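Local coordinates for NOL1/NOP2/sun family protein (PDB 3M4X) that probably methylates cytosine in ribosomal RNA, joining a Rossmann-like methyltransferase domain to C-terminal domains that include an RNA-binding PUA-like module, at residues 171-175 / 360-365; 266-270 / 280-286. All coordinates share one frame; numbering follows the deposited sequence.

Contact 1. Residues 171-175 / 360-365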
loop_
_atom_site.group_PDB
_atom_site.type_symbol
_atom_site.label_atom_id
_atom_site.label_comp_id
_atom_site.label_asym_id
_atom_site.label_seq_id
_atom_site.Cartn_x
_atom_site.Cartn_y
_atom_site.Cartn_z
ATOM N N HIS A 171 5.770 5.902 20.352
ATOM C CA HIS A 171 6.684 6.424 19.341
ATOM C C HIS A 171 6.103 7.507 18.433
ATOM O O HIS A 171 6.852 8.278 17.835
ATOM C CB HIS A 171 7.207 5.283 18.468
ATOM C CG HIS A 171 7.911 4.216 19.241
ATOM N ND1 HIS A 171 9.283 4.158 19.349
ATOM C CD2 HIS A 171 7.430 3.171 19.956
ATOM C CE1 HIS A 171 9.619 3.120 20.092
ATOM N NE2 HIS A 171 8.515 2.504 20.473
ATOM N N PHE A 172 4.779 7.563 18.323
ATOM C CA PHE A 172 4.161 8.388 17.287
ATOM C C PHE A 172 3.010 9.253 17.783
ATOM O O PHE A 172 2.199 9.744 16.988
ATOM C CB PHE A 172 3.656 7.498 16.156
ATOM C CG PHE A 172 4.746 6.898 15.322
ATOM C CD1 PHE A 172 5.050 5.551 15.416
ATOM C CD2 PHE A 172 5.452 7.678 14.421
ATOM C CE1 PHE A 172 6.052 4.988 14.621
ATOM C CE2 PHE A 172 6.449 7.127 13.627
ATOM C CZ PHE A 172 6.751 5.780 13.732
ATOM N N SER A 173 2.934 9.420 19.095
ATOM C CA SER A 173 1.922 10.272 19.699
ATOM C C SER A 173 1.934 11.664 19.053
ATOM O O SER A 173 2.982 12.311 18.983
ATOM C CB SER A 173 2.154 10.375 21.212
ATOM O OG SER A 173 1.068 11.020 21.848
ATOM N N GLY A 174 0.767 12.101 18.570
ATOM C CA GLY A 174 0.619 13.380 17.885
ATOM C C GLY A 174 1.463 13.617 16.630
ATOM O O GLY A 174 1.689 14.771 16.231
ATOM N N PHE A 175 1.909 12.538 15.994
ATOM C CA PHE A 175 2.933 12.623 14.939
ATOM C C PHE A 175 2.404 12.851 13.504
ATOM O O PHE A 175 2.974 13.639 12.747
ATOM C CB PHE A 175 3.812 11.368 15.004
ATOM C CG PHE A 175 4.899 11.304 13.953
ATOM C CD1 PHE A 175 6.102 11.975 14.129
ATOM C CD2 PHE A 175 4.743 10.518 12.824
ATOM C CE1 PHE A 175 7.105 11.891 13.180
ATOM C CE2 PHE A 175 5.741 10.425 11.875
ATOM C CZ PHE A 175 6.923 11.111 12.051
ATOM N N PRO A 360 11.258 9.435 13.062
ATOM C CA PRO A 360 11.706 9.667 14.435
ATOM C C PRO A 360 12.771 8.633 14.742
ATOM O O PRO A 360 13.195 7.898 13.848
ATOM C CB PRO A 360 10.451 9.355 15.272
ATOM C CG PRO A 360 9.338 9.186 14.302
ATOM C CD PRO A 360 9.962 8.743 13.022
ATOM N N SER A 361 13.188 8.542 15.992
ATOM C CA SER A 361 14.068 7.448 16.355
ATOM C C SER A 361 13.285 6.149 16.292
ATOM O O SER A 361 12.157 6.067 16.780
ATOM C CB SER A 361 14.649 7.637 17.753
ATOM O OG SER A 361 15.477 6.534 18.075
ATOM N N LEU A 362 13.886 5.131 15.699
ATOM C CA LEU A 362 13.204 3.855 15.549
ATOM C C LEU A 362 13.624 2.830 16.602
ATOM O O LEU A 362 13.167 1.683 16.575
ATOM C CB LEU A 362 13.431 3.301 14.145
ATOM C CG LEU A 362 12.998 4.230 13.010
ATOM C CD1 LEU A 362 13.201 3.529 11.683
ATOM C CD2 LEU A 362 11.546 4.658 13.179
ATOM N N ASP A 363 14.496 3.240 17.521
ATOM C CA ASP A 363 14.900 2.359 18.614
ATOM C C ASP A 363 13.659 1.841 19.343
ATOM O O ASP A 363 12.797 2.625 19.750
ATOM C CB ASP A 363 15.839 3.088 19.583
ATOM C CG ASP A 363 17.146 3.519 18.923
ATOM O OD1 ASP A 363 17.636 2.797 18.026
ATOM O OD2 ASP A 363 17.687 4.578 19.303
ATOM N N GLY A 364 13.556 0.522 19.486
ATOM C CA GLY A 364 12.421 -0.068 20.171
ATOM C C GLY A 364 11.300 -0.450 19.221
ATOM O O GLY A 364 10.266 -0.976 19.640
ATOM N N LEU A 365 11.497 -0.197 17.933
ATOM C CA LEU A 365 10.499 -0.578 16.942
ATOM C C LEU A 365 10.907 -1.830 16.183
ATOM O O LEU A 365 12.079 -2.024 15.871
ATOM C CB LEU A 365 10.258 0.558 15.954
ATOM C CG LEU A 365 8.999 1.403 16.120
ATOM C CD1 LEU A 365 9.356 2.788 16.614
ATOM C CD2 LEU A 365 8.294 1.494 14.787
#
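The ring of P360 is the bump here, and F172 and F175 make the hollow. Its CG lies 3.6 Å from F172 CE2 and 3.7 Å from F175 CE1, so one methylene touches both phenyl rings at once, at an oblique angle to each. The type II turn from F172 to F175 sets the F172 ring edge-on toward F175 CG, and F175 sends its CG anti to the backbone N (chi1 179°) to complete the notch.

Further along, L365 is the bump and the flat H171 ring the surface it rests on. L365 CD1 sits over one face of the imidazole, 3.4 Å from the H171 ring centroid, a CH-pi contact displaced toward the rim on the ND1 side. Its other branch, CD2, reaches the edge of the F172 ring. The second type II turn, L362 to L365, curls round the histidine: D363 O lies in the plane of the ring at its edge, 3.2 Å from H171 CE1.

This joins the end of helix 165-172 in the methyltransferase domain to the loop entering strand 367-370. No hydrogen bond crosses between the segments, so the fit rests on shape and dispersion, and the H171 CE1 carbon facing D363 O may add a weak electrostatic attraction.

Contact 2. Residues 266-270 / 280-286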
loop_
_atom_site.group_PDB
_atom_site.type_symbol
_atom_site.label_atom_id
_atom_site.label_comp_id
_atom_site.label_asym_id
_atom_site.label_seq_id
_atom_site.Cartn_x
_atom_site.Cartn_y
_atom_site.Cartn_z
ATOM N N VAL A 266 -21.865 7.480 -5.625
ATOM C CA VAL A 266 -21.843 6.291 -4.793
ATOM C C VAL A 266 -22.955 6.377 -3.793
ATOM O O VAL A 266 -23.588 7.421 -3.651
ATOM C CB VAL A 266 -20.514 6.171 -4.014
ATOM C CG1 VAL A 266 -19.458 5.497 -4.859
ATOM C CG2 VAL A 266 -20.045 7.547 -3.534
ATOM N N SER A 267 -23.192 5.274 -3.094
ATOM C CA SER A 267 -24.123 5.268 -1.975
ATOM C C SER A 267 -23.479 5.937 -0.757
ATOM O O SER A 267 -22.269 6.181 -0.724
ATOM C CB SER A 267 -24.546 3.841 -1.635
ATOM O OG SER A 267 -25.139 3.214 -2.757
ATOM N N SER A 268 -24.291 6.216 0.249
ATOM C CA SER A 268 -23.832 6.990 1.382
ATOM C C SER A 268 -24.157 6.272 2.680
ATOM O O SER A 268 -25.003 5.386 2.704
ATOM C CB SER A 268 -24.507 8.354 1.357
ATOM O OG SER A 268 -25.633 8.348 2.209
ATOM N N GLY A 269 -23.475 6.633 3.761
ATOM C CA GLY A 269 -23.851 6.132 5.070
ATOM C C GLY A 269 -25.285 6.552 5.384
ATOM O O GLY A 269 -25.782 7.542 4.846
ATOM N N ARG A 270 -25.961 5.803 6.250
ATOM C CA ARG A 270 -27.368 6.082 6.547
ATOM C C ARG A 270 -27.532 6.655 7.943
ATOM O O ARG A 270 -27.182 6.011 8.921
ATOM C CB ARG A 270 -28.214 4.817 6.386
ATOM C CG ARG A 270 -27.951 4.088 5.068
ATOM C CD ARG A 270 -29.035 3.054 4.760
ATOM N NE ARG A 270 -28.875 2.490 3.419
ATOM C CZ ARG A 270 -29.815 1.808 2.768
ATOM N NH1 ARG A 270 -31.005 1.597 3.329
ATOM N NH2 ARG A 270 -29.563 1.337 1.548
ATOM N N GLU A 280 -24.323 11.062 6.216
ATOM C CA GLU A 280 -24.527 10.997 4.780
ATOM C C GLU A 280 -23.245 11.322 4.016
ATOM O O GLU A 280 -23.131 11.022 2.826
ATOM C CB GLU A 280 -25.648 11.957 4.364
ATOM C CG GLU A 280 -25.313 13.432 4.578
ATOM C CD GLU A 280 -25.566 13.927 6.008
ATOM O OE1 GLU A 280 -25.989 13.133 6.882
ATOM O OE2 GLU A 280 -25.353 15.133 6.245
ATOM N N LYS A 281 -22.290 11.942 4.705
ATOM C CA LYS A 281 -20.996 12.295 4.117
ATOM C C LYS A 281 -20.062 11.104 4.064
ATOM O O LYS A 281 -19.008 11.169 3.443
ATOM C CB LYS A 281 -20.313 13.398 4.925
ATOM C CG LYS A 281 -21.020 14.736 4.910
ATOM C CD LYS A 281 -20.336 15.691 5.888
ATOM C CE LYS A 281 -21.272 16.815 6.298
ATOM N NZ LYS A 281 -20.777 17.513 7.514
ATOM N N THR A 282 -20.423 10.029 4.755
ATOM C CA THR A 282 -19.674 8.788 4.640
ATOM C C THR A 282 -20.167 8.003 3.414
ATOM O O THR A 282 -21.255 8.260 2.893
ATOM C CB THR A 282 -19.743 7.956 5.937
ATOM O OG1 THR A 282 -21.055 7.404 6.100
ATOM C CG2 THR A 282 -19.405 8.844 7.160
ATOM N N ILE A 283 -19.353 7.062 2.949
ATOM C CA ILE A 283 -19.571 6.417 1.656
ATOM C C ILE A 283 -19.840 4.940 1.809
ATOM O O ILE A 283 -19.098 4.235 2.487
ATOM C CB ILE A 283 -18.325 6.516 0.768
ATOM C CG1 ILE A 283 -18.086 7.950 0.297
ATOM C CG2 ILE A 283 -18.426 5.556 -0.414
ATOM C CD1 ILE A 283 -16.788 8.085 -0.506
ATOM N N ARG A 284 -20.896 4.476 1.159
ATOM C CA ARG A 284 -21.164 3.051 1.088
ATOM C C ARG A 284 -21.065 2.560 -0.342
ATOM O O ARG A 284 -21.463 3.241 -1.282
ATOM C CB ARG A 284 -22.537 2.704 1.678
ATOM C CG ARG A 284 -22.500 2.445 3.181
ATOM C CD ARG A 284 -23.899 2.193 3.735
ATOM N NE ARG A 284 -23.881 1.819 5.146
ATOM C CZ ARG A 284 -23.717 0.577 5.601
ATOM N NH1 ARG A 284 -23.555 -0.441 4.759
ATOM N NH2 ARG A 284 -23.712 0.351 6.908
ATOM N N ILE A 285 -20.526 1.364 -0.497
ATOM C CA ILE A 285 -20.524 0.714 -1.791
ATOM C C ILE A 285 -21.307 -0.590 -1.663
ATOM O O ILE A 285 -20.925 -1.484 -0.908
ATOM C CB ILE A 285 -19.080 0.492 -2.304
ATOM C CG1 ILE A 285 -18.422 1.846 -2.574
ATOM C CG2 ILE A 285 -19.082 -0.349 -3.575
ATOM C CD1 ILE A 285 -16.987 1.765 -2.956
ATOM N N TRP A 286 -22.431 -0.660 -2.368
ATOM C CA TRP A 286 -23.301 -1.833 -2.345
ATOM C C TRP A 286 -23.143 -2.588 -3.667
ATOM O O TRP A 286 -23.155 -1.975 -4.735
ATOM C CB TRP A 286 -24.764 -1.420 -2.186
ATOM C CG TRP A 286 -25.170 -0.774 -0.861
ATOM C CD1 TRP A 286 -25.390 0.558 -0.629
ATOM C CD2 TRP A 286 -25.466 -1.447 0.375
ATOM N NE1 TRP A 286 -25.776 0.756 0.678
ATOM C CE2 TRP A 286 -25.837 -0.458 1.313
ATOM C CE3 TRP A 286 -25.450 -2.786 0.781
ATOM C CZ2 TRP A 286 -26.179 -0.767 2.633
ATOM C CZ3 TRP A 286 -25.788 -3.091 2.091
ATOM C CH2 TRP A 286 -26.151 -2.086 3.003
HETATM O O HOH W 1 -26.711 3.408 1.661
#
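S267 and R284 form the hydrogen-bonded pair of a short antiparallel bridge, followed by the non-hydrogen-bonded pair S268 and I283. R284 N donates to S267 O over 2.9 Å, and past the bridge G269 N donates to T282 O at 161°. In both bonds the donor stands well above the carbonyl plane. S268 CA adds a C-H...O contact to that same T282 O, which therefore meets two neighbouring donors.

Side chains add a second layer of polar contacts. The R284 chain, extended from CG to NE, runs past the backbone of S268 and G269, with CD 3.5 Å from S268 O; its guanidinium goes on to a salt bridge with E243. S267 OG lies in the plane of the W286 indole, 3.4 Å from CD1, and is hydrogen-bonded to D290, which also takes the W286 backbone N. Within its own segment S268 OG reaches forward to donate to G269 O.

One water ties both segments together. It donates to S268 O at 2.8 Å and accepts from R270 NE and from W286 NE1, the latter in the indole plane. R270 NH2 comes within 3.9 Å of W286 NE1, the two planes 69° apart, while its salt bridge is to E23.

Apolar packing is lighter: V266 CG2 touches I283 CG2 at 4.0 Å, and CG1 approaches I285.

This two-stranded hairpin continues through strand 283-285 onto strand 295-302 of the central sheet. R270 NE and R284 NE lie 5.3 Å apart, with acidic partners in E23 and E243; E243 also accepts the R270 backbone N, so charge and backbone are probably fixed together.

In the fold
Both contacts are partly buried, with centres 20 and 23 Å from the centre of the chain and about 35 Å from each other. Contact 1 bridges segments 185 residues apart, bringing the methyltransferase domain against the C-terminal region; contact 2 is local, a hairpin whose two segments are separated by nine residues. Strands 367-370 and 283-285 nevertheless belong to the same mixed sheet, the first pairing with 158-161 and the second with 295-302. Chemistry follows place: the interdomain join uses rings and aliphatic groups with no hydrogen bond between its segments, whereas the hairpin relies on backbone bonds, a shared water and arginines paired with acidic residues.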